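Local coordinates for conserved hypothetical protein (Bacteroides thetaiotaomicron, PDB 2HQY) that is of unknown function but binds coenzyme A and is probably an acyltransferase-like protein related to the C-terminal domain of phosphatidylglycerol lysyltransferases, at residues 146-151 against 246-251; 129-134 against 252-257; 209-212 against 217-220. One frame throughout, in Å; residues are numbered along the deposited sequence.

Contact 1. Residues 146-151 against 246-251. With COA (coenzyme A), chain C.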
# COMPACT_ATOMS: atom_id res chain seq x y z
N ASN A 146 14.45 -23.37 30.51
CA ASN A 146 15.08 -23.52 31.82
C ASN A 146 16.43 -22.81 31.87
O ASN A 146 16.73 -22.14 32.86
CB ASN A 146 15.22 -25.00 32.18
CG ASN A 146 13.89 -25.66 32.58
OD1 ASN A 146 12.89 -24.99 32.87
ND2 ASN A 146 13.88 -27.00 32.61
N ARG A 147 17.22 -22.94 30.80
CA ARG A 147 18.49 -22.22 30.63
C ARG A 147 18.28 -20.70 30.66
O ARG A 147 19.05 -19.96 31.31
CB ARG A 147 19.16 -22.62 29.32
CG ARG A 147 20.62 -22.15 29.17
CD ARG A 147 21.34 -22.79 27.98
N PHE A 148 17.23 -20.25 29.96
CA PHE A 148 16.88 -18.84 29.95
C PHE A 148 16.57 -18.33 31.35
O PHE A 148 17.12 -17.30 31.78
CB PHE A 148 15.71 -18.56 29.01
CG PHE A 148 15.46 -17.10 28.80
CD1 PHE A 148 16.13 -16.41 27.79
CD2 PHE A 148 14.59 -16.39 29.63
CE1 PHE A 148 15.93 -15.06 27.57
CE2 PHE A 148 14.37 -15.02 29.42
CZ PHE A 148 15.05 -14.36 28.38
N ARG A 149 15.70 -19.04 32.06
CA ARG A 149 15.31 -18.67 33.42
C ARG A 149 16.53 -18.60 34.35
O ARG A 149 16.64 -17.69 35.17
CB ARG A 149 14.27 -19.64 33.99
CG ARG A 149 12.89 -19.43 33.47
CD ARG A 149 11.93 -20.51 33.98
NE ARG A 149 10.56 -20.24 33.54
CZ ARG A 149 9.67 -21.17 33.20
NH1 ARG A 149 9.98 -22.45 33.25
NH2 ARG A 149 8.44 -20.81 32.81
N ASN A 150 17.43 -19.58 34.20
CA ASN A 150 18.66 -19.63 34.99
C ASN A 150 19.61 -18.49 34.69
O ASN A 150 20.20 -17.90 35.61
CB ASN A 150 19.37 -20.96 34.75
CG ASN A 150 18.85 -22.06 35.64
OD1 ASN A 150 18.28 -21.80 36.70
ND2 ASN A 150 19.06 -23.30 35.22
N THR A 151 19.76 -18.16 33.41
CA THR A 151 20.66 -17.10 32.99
C THR A 151 20.07 -15.73 33.31
O THR A 151 20.79 -14.85 33.78
CB THR A 151 21.01 -17.20 31.50
OG1 THR A 151 21.57 -18.49 31.25
CG2 THR A 151 22.04 -16.13 31.10
N TYR A 246 13.98 -16.26 21.77
CA TYR A 246 12.89 -16.76 20.90
C TYR A 246 12.06 -17.83 21.60
O TYR A 246 10.81 -17.79 21.55
CB TYR A 246 13.43 -17.30 19.56
CG TYR A 246 13.68 -16.22 18.52
CD1 TYR A 246 14.98 -15.92 18.09
CD2 TYR A 246 12.61 -15.49 17.97
CE1 TYR A 246 15.21 -14.93 17.10
CE2 TYR A 246 12.83 -14.48 17.00
CZ TYR A 246 14.13 -14.21 16.58
OH TYR A 246 14.34 -13.22 15.62
N ALA A 247 12.72 -18.77 22.27
CA ALA A 247 11.98 -19.83 23.01
C ALA A 247 11.10 -19.24 24.11
O ALA A 247 9.93 -19.64 24.26
CB ALA A 247 12.95 -20.88 23.62
N MET A 248 11.65 -18.32 24.91
CA MET A 248 10.90 -17.78 26.05
C MET A 248 9.68 -16.93 25.61
O MET A 248 8.60 -17.06 26.20
CB MET A 248 11.78 -16.97 27.01
CG MET A 248 10.96 -16.42 28.21
SD MET A 248 10.15 -17.81 29.15
CE MET A 248 11.63 -18.20 29.80
N ILE A 249 9.86 -16.10 24.59
CA ILE A 249 8.73 -15.25 24.15
C ILE A 249 7.60 -16.06 23.53
O ILE A 249 6.42 -15.78 23.75
CB ILE A 249 9.14 -14.04 23.27
CG1 ILE A 249 7.97 -13.03 23.28
CG2 ILE A 249 9.57 -14.47 21.84
CD1 ILE A 249 8.34 -11.63 23.09
N ASN A 250 7.98 -17.10 22.78
CA ASN A 250 7.04 -18.06 22.22
C ASN A 250 6.19 -18.68 23.35
O ASN A 250 4.96 -18.62 23.31
CB ASN A 250 7.87 -19.11 21.45
CG ASN A 250 7.03 -20.20 20.80
OD1 ASN A 250 5.94 -20.57 21.26
ND2 ASN A 250 7.57 -20.76 19.70
N TYR A 251 6.85 -19.24 24.37
CA TYR A 251 6.21 -19.83 25.53
C TYR A 251 5.33 -18.84 26.31
O TYR A 251 4.18 -19.16 26.63
CB TYR A 251 7.28 -20.42 26.45
CG TYR A 251 6.72 -21.04 27.69
CD1 TYR A 251 6.16 -22.32 27.66
CD2 TYR A 251 6.72 -20.34 28.90
CE1 TYR A 251 5.65 -22.90 28.82
CE2 TYR A 251 6.20 -20.91 30.07
CZ TYR A 251 5.66 -22.18 30.02
OH TYR A 251 5.14 -22.73 31.19
N1A COA C . 10.73 -12.92 7.11
C2A COA C . 11.02 -12.84 8.43
N3A COA C . 12.22 -13.23 8.90
C4A COA C . 13.17 -13.71 8.05
C5A COA C . 12.90 -13.80 6.69
C6A COA C . 11.64 -13.38 6.22
N6A COA C . 11.30 -13.43 4.91
N7A COA C . 14.02 -14.30 6.10
C8A COA C . 14.95 -14.51 7.07
N9A COA C . 14.42 -14.17 8.25
C1B COA C . 15.10 -14.17 9.58
C2B COA C . 15.45 -15.47 10.29
O2B COA C . 14.38 -15.89 11.14
C3B COA C . 16.61 -14.99 11.15
O3B COA C . 16.15 -14.32 12.33
P3B COA C . 17.07 -14.24 13.65
O7A COA C . 16.94 -15.64 14.23
O8A COA C . 16.48 -13.10 14.47
O9A COA C . 18.48 -13.95 13.19
C4B COA C . 17.34 -13.95 10.31
O4B COA C . 16.34 -13.45 9.41
C5B COA C . 18.53 -14.54 9.54
O5B COA C . 18.34 -15.96 9.40
P1A COA C . 18.68 -16.85 8.09
O1A COA C . 17.87 -18.12 8.18
O2A COA C . 18.59 -16.01 6.82
O3A COA C . 20.22 -17.23 8.39
O4A COA C . 22.65 -16.68 8.84
O5A COA C . 21.11 -14.93 7.65
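Phe148 and Met248, whose CA atoms lie 7.2 Å apart, mark the place where helix 139-151 passes helix 245-256 almost perpendicularly, the short segment axes coming within 9.9 Å at a signed crossing angle of -104°. At that spacing the two backbones stay apart, and side chains alone make the contact. The Phe148 ring, with CG anti to the backbone N (chi1 -171°), is carried against the second helix and presents a face to Met248. CB of Met248 sits over this face, 4.0 Å from the ring centroid and close to the ring normal, a CH-pi contact offset toward the rim. The Met248 chain bends at both its second and third torsions, which curls the terminal methyl back: CE comes to 3.5 Å from Phe148 CD2 and also rests on the aliphatic CG of Arg149. Arg149, extended from CG to NE, crosses Met248 at about a right angle, and its NH2 approaches CE2 of Tyr251 at 3.5 Å; NH2 comes in obliquely, and the guanidinium and ring planes stand 86° apart, so the two do not stack. Tyr155 meets the Phe148 ring edge-to-face, and Leu211 touches both Phe148 and Met248. An alanine in place of Phe148 would take away the aromatic face, and the bent Met248 chain would probably be set free to turn into the gap. Two residues before Met248, Tyr246 leaves this interface and donates a very short hydrogen bond from its hydroxyl to O8A of the coenzyme A 3'-phosphate. The 3'-phosphate is thus reached by a side chain from the first turn of helix 245-256, an arrangement consistent with the GNAT-type acetyltransferase fold, whose cofactor lies beside the helix that follows the central strands.

Contact 2. Residues 129-134 against 252-257; sequences DLATLK and EFANRI
Ala131 and Ala254 bring helix 127-132 and helix 245-256 together with their CA atoms only 5.0 Å apart, a spacing that two such small residues permit. The tight part of the contact is apolar and buried. The methyl of Ala254 points into the other helix and rests against its backbone, 3.8 Å from Leu130 O, while Leu130 CB lies 4.0 Å from the same CB and Ala131 CB flanks it slightly further off. Beyond its CB, Leu130 turns out of this contact: CG is anti to the carbonyl carbon (chi1 -61°), and the isobutyl group packs among Ile264, Arg266 and Tyr282. One residue after Ala254, at Asn255, the interface opens toward solvent, and there the interaction becomes polar. Its ND2 donates to Ala131 O over 2.9 Å; the donor lies in the carbonyl plane, on a lone pair of the oxygen, with an N-H...O angle of 152°. The same ND2 is hydrogen-bonded to Tyr251 O, in the preceding turn of its own helix, so the amide is held by two backbone carbonyls from two helices and its rotation is restrained. The other branch, OD1, is left against the methyl of Ala131, 3.6 Å from CB. The Ala131 carbonyl belongs to the last turn of its helix, two residues before Leu133, which takes a positive phi (47°) as the chain breaks away; the amide of Asn255 supplies it with a donor from the neighbouring helix. Leu133 itself turns back to Ile145 of the next helix. Close helix packing through alanines, with an asparagine bridging to a carbonyl at a helix end, here joins the short helix 127-132 to the long helix 245-256 of a probable GNAT-like domain.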
# COMPACT_ATOMS: atom_id res chain seq x y z
N ASP A 129 0.40 -27.79 23.31
CA ASP A 129 1.82 -28.14 23.21
C ASP A 129 2.73 -26.94 23.46
O ASP A 129 3.65 -27.00 24.28
CB ASP A 129 2.13 -28.71 21.82
CG ASP A 129 1.62 -30.13 21.62
OD1 ASP A 129 1.39 -30.86 22.63
OD2 ASP A 129 1.45 -30.52 20.45
N LEU A 130 2.46 -25.84 22.76
CA LEU A 130 3.33 -24.66 22.84
C LEU A 130 3.24 -23.97 24.21
O LEU A 130 4.22 -23.37 24.66
CB LEU A 130 3.03 -23.70 21.69
CG LEU A 130 3.27 -24.27 20.27
CD1 LEU A 130 3.10 -23.16 19.19
CD2 LEU A 130 4.65 -24.92 20.14
N ALA A 131 2.07 -24.06 24.87
CA ALA A 131 1.88 -23.39 26.19
C ALA A 131 2.47 -24.20 27.35
O ALA A 131 2.75 -23.65 28.42
CB ALA A 131 0.39 -23.13 26.44
N THR A 132 2.61 -25.51 27.16
CA THR A 132 3.06 -26.38 28.27
C THR A 132 4.44 -27.01 28.00
O THR A 132 5.16 -27.35 28.94
CB THR A 132 2.06 -27.54 28.55
OG1 THR A 132 2.04 -28.42 27.43
CG2 THR A 132 0.66 -27.02 28.79
N LEU A 133 4.78 -27.18 26.73
CA LEU A 133 5.97 -27.94 26.30
C LEU A 133 6.10 -29.30 27.01
O LEU A 133 7.19 -29.72 27.37
CB LEU A 133 7.25 -27.11 26.44
CG LEU A 133 7.18 -25.77 25.71
CD1 LEU A 133 8.36 -24.89 26.14
CD2 LEU A 133 7.16 -26.00 24.21
N LYS A 134 4.98 -29.98 27.20
CA LYS A 134 4.96 -31.25 27.94
C LYS A 134 5.37 -32.43 27.04
O LYS A 134 5.07 -32.43 25.83
CB LYS A 134 3.56 -31.48 28.48
CG LYS A 134 2.53 -31.48 27.35
CD LYS A 134 1.09 -31.56 27.80
CE LYS A 134 0.20 -31.44 26.56
NZ LYS A 134 -1.22 -31.83 26.80
N GLU A 252 5.84 -17.66 26.63
CA GLU A 252 5.02 -16.70 27.42
C GLU A 252 3.78 -16.29 26.64
O GLU A 252 2.68 -16.24 27.19
CB GLU A 252 5.85 -15.47 27.82
CG GLU A 252 6.89 -15.77 28.93
CD GLU A 252 6.35 -15.53 30.33
OE1 GLU A 252 5.13 -15.24 30.48
OE2 GLU A 252 7.14 -15.65 31.30
N PHE A 253 3.94 -15.97 25.35
CA PHE A 253 2.80 -15.49 24.60
C PHE A 253 1.78 -16.62 24.34
O PHE A 253 0.59 -16.36 24.38
CB PHE A 253 3.26 -14.81 23.30
CG PHE A 253 2.12 -14.19 22.50
CD1 PHE A 253 1.29 -13.22 23.08
CD2 PHE A 253 1.89 -14.57 21.19
CE1 PHE A 253 0.26 -12.63 22.35
CE2 PHE A 253 0.85 -14.00 20.44
CZ PHE A 253 0.04 -13.02 21.03
N ALA A 254 2.26 -17.86 24.15
CA ALA A 254 1.34 -19.01 23.94
C ALA A 254 0.39 -19.11 25.14
O ALA A 254 -0.82 -19.35 25.00
CB ALA A 254 2.13 -20.32 23.73
N ASN A 255 0.93 -18.85 26.33
CA ASN A 255 0.13 -18.88 27.55
C ASN A 255 -0.91 -17.78 27.69
O ASN A 255 -1.85 -17.89 28.51
CB ASN A 255 1.04 -19.00 28.77
CG ASN A 255 1.44 -20.45 29.01
OD1 ASN A 255 0.65 -21.26 29.53
ND2 ASN A 255 2.65 -20.80 28.60
N ARG A 256 -0.74 -16.71 26.90
CA ARG A 256 -1.69 -15.59 26.87
C ARG A 256 -2.79 -15.76 25.81
O ARG A 256 -3.82 -15.10 25.85
CB ARG A 256 -0.94 -14.27 26.63
CG ARG A 256 0.14 -13.95 27.69
CD ARG A 256 -0.44 -13.90 29.13
NE ARG A 256 0.58 -13.42 30.06
CZ ARG A 256 0.68 -12.19 30.57
NH1 ARG A 256 -0.25 -11.26 30.33
NH2 ARG A 256 1.70 -11.93 31.39
N ILE A 257 -2.56 -16.66 24.85
CA ILE A 257 -3.56 -16.92 23.82
C ILE A 257 -4.75 -17.65 24.47
O ILE A 257 -4.55 -18.66 25.17
CB ILE A 257 -2.94 -17.78 22.67
CG1 ILE A 257 -1.92 -16.94 21.88
CG2 ILE A 257 -4.07 -18.36 21.78
CD1 ILE A 257 -1.04 -17.77 20.89

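Contact 3. Residues 209-212 against 217-220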
# COMPACT_ATOMS: atom_id res chain seq x y z
N GLY A 209 3.24 -9.61 22.91
CA GLY A 209 4.05 -9.69 24.15
C GLY A 209 5.46 -9.18 23.87
O GLY A 209 5.90 -9.12 22.69
N ILE A 210 6.14 -8.81 24.94
CA ILE A 210 7.49 -8.26 24.90
C ILE A 210 8.30 -8.90 26.03
O ILE A 210 7.78 -9.10 27.13
CB ILE A 210 7.45 -6.72 25.13
CG1 ILE A 210 6.71 -6.02 23.99
CG2 ILE A 210 8.85 -6.16 25.22
CD1 ILE A 210 6.30 -4.55 24.35
N LEU A 211 9.54 -9.26 25.73
CA LEU A 211 10.47 -9.77 26.71
C LEU A 211 11.54 -8.69 26.97
O LEU A 211 12.09 -8.10 26.02
CB LEU A 211 11.10 -11.05 26.13
CG LEU A 211 11.58 -12.11 27.10
CD1 LEU A 211 10.41 -12.62 27.96
CD2 LEU A 211 12.29 -13.23 26.31
N HIS A 212 11.80 -8.42 28.25
CA HIS A 212 12.87 -7.53 28.65
C HIS A 212 13.89 -8.30 29.50
O HIS A 212 13.52 -9.15 30.34
CB HIS A 212 12.32 -6.41 29.49
CG HIS A 212 11.19 -5.66 28.85
ND1 HIS A 212 9.87 -6.04 28.98
CD2 HIS A 212 11.20 -4.54 28.10
CE1 HIS A 212 9.12 -5.17 28.32
NE2 HIS A 212 9.90 -4.25 27.79
N ILE A 217 14.37 -4.10 26.02
CA ILE A 217 13.61 -5.04 25.21
C ILE A 217 14.56 -5.96 24.44
O ILE A 217 15.56 -5.50 23.83
CB ILE A 217 12.65 -4.32 24.24
CG1 ILE A 217 11.85 -5.36 23.44
CG2 ILE A 217 13.41 -3.35 23.29
CD1 ILE A 217 10.75 -4.73 22.54
N VAL A 218 14.27 -7.25 24.49
CA VAL A 218 15.06 -8.23 23.74
C VAL A 218 14.24 -9.11 22.79
O VAL A 218 14.80 -9.89 22.03
CB VAL A 218 15.92 -9.16 24.66
CG1 VAL A 218 16.96 -8.34 25.44
CG2 VAL A 218 15.04 -10.05 25.57
N ALA A 219 12.91 -9.02 22.85
CA ALA A 219 12.06 -9.76 21.90
C ALA A 219 10.66 -9.18 21.92
O ALA A 219 10.27 -8.59 22.93
CB ALA A 219 11.99 -11.25 22.26
N PHE A 220 9.93 -9.31 20.81
CA PHE A 220 8.47 -9.08 20.84
C PHE A 220 7.78 -9.99 19.83
O PHE A 220 8.44 -10.56 18.93
CB PHE A 220 8.12 -7.59 20.60
CG PHE A 220 8.33 -7.14 19.17
CD1 PHE A 220 7.29 -7.23 18.24
CD2 PHE A 220 9.58 -6.63 18.77
CE1 PHE A 220 7.48 -6.84 16.90
CE2 PHE A 220 9.78 -6.22 17.44
CZ PHE A 220 8.71 -6.34 16.50
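Ile210 lays its CG2 branch against the ethyl arm of Ile217, CG2 to CG1 3.6 Å, the two side chains crossing obliquely on one face of the sheet. The arm of Ile217 gets there because its CG1 is anti to the backbone N (chi1 -178°). The other branch of Ile210 turns to Phe220, its non-hydrogen-bonded partner across the strands, CG1 lying 4.0 Å from Phe220 CB, while the Phe220 ring heads away from strand 207-213 to pack on Cys168 and Leu171 of helix 165-179. His212 shares this face: its CD2 lies 3.8 Å from Ile217 CA, and its two ring nitrogens are taken by Glu167 OE2 and Glu156 O, which fixes the rotation of the imidazole. The strands form an antiparallel hairpin, interrupted by a classic beta bulge in which Val218 and Ala219 together face Leu211; the hairpin is consistent with the antiparallel part of the sheet in GNAT-type folds, to whose clan this family belongs. Val218 N donates to Leu211 O at 2.8 Å, whereas Ala219 N reaches the same oxygen, Leu211 O, by a weak bond of 3.4 Å. In return Leu211 N donates to Ala219 O at 3.0 Å. On the face with Leu211 and Ala219, Leu211 CB meets Ala219 CB at 4.0 Å, with one methyl of Val218 close by. Strands 156-159 and 230-238 extend the sheet beyond the hairpin, with Ala219 touching Ala238 of the coenzyme A pocket.

How the contacts relate
Helix 245-256 serves both contact 1 and contact 2, whose centres are 12 Å apart: the Tyr251 ring, which meets Arg149 in contact 1, also packs on Leu133, its CD1 lying 3.7 Å from Leu133 CD1. Contact 3 supplies the sheet beneath the same helix. Ile249 drives its CD1 against the hairpin, 3.4 Å from Phe220 CA, and Phe148 CZ lies 3.6 Å from Leu211 CD2. Contacts 2 and 3 barely meet, their centres 16 Å apart. Coenzyme A is bound directly through Tyr246 of contact 1; the side chain of Ala219 in contact 3 is about 9 Å from the cofactor, and that of Leu130 in contact 2 about 12 Å from that of Tyr246.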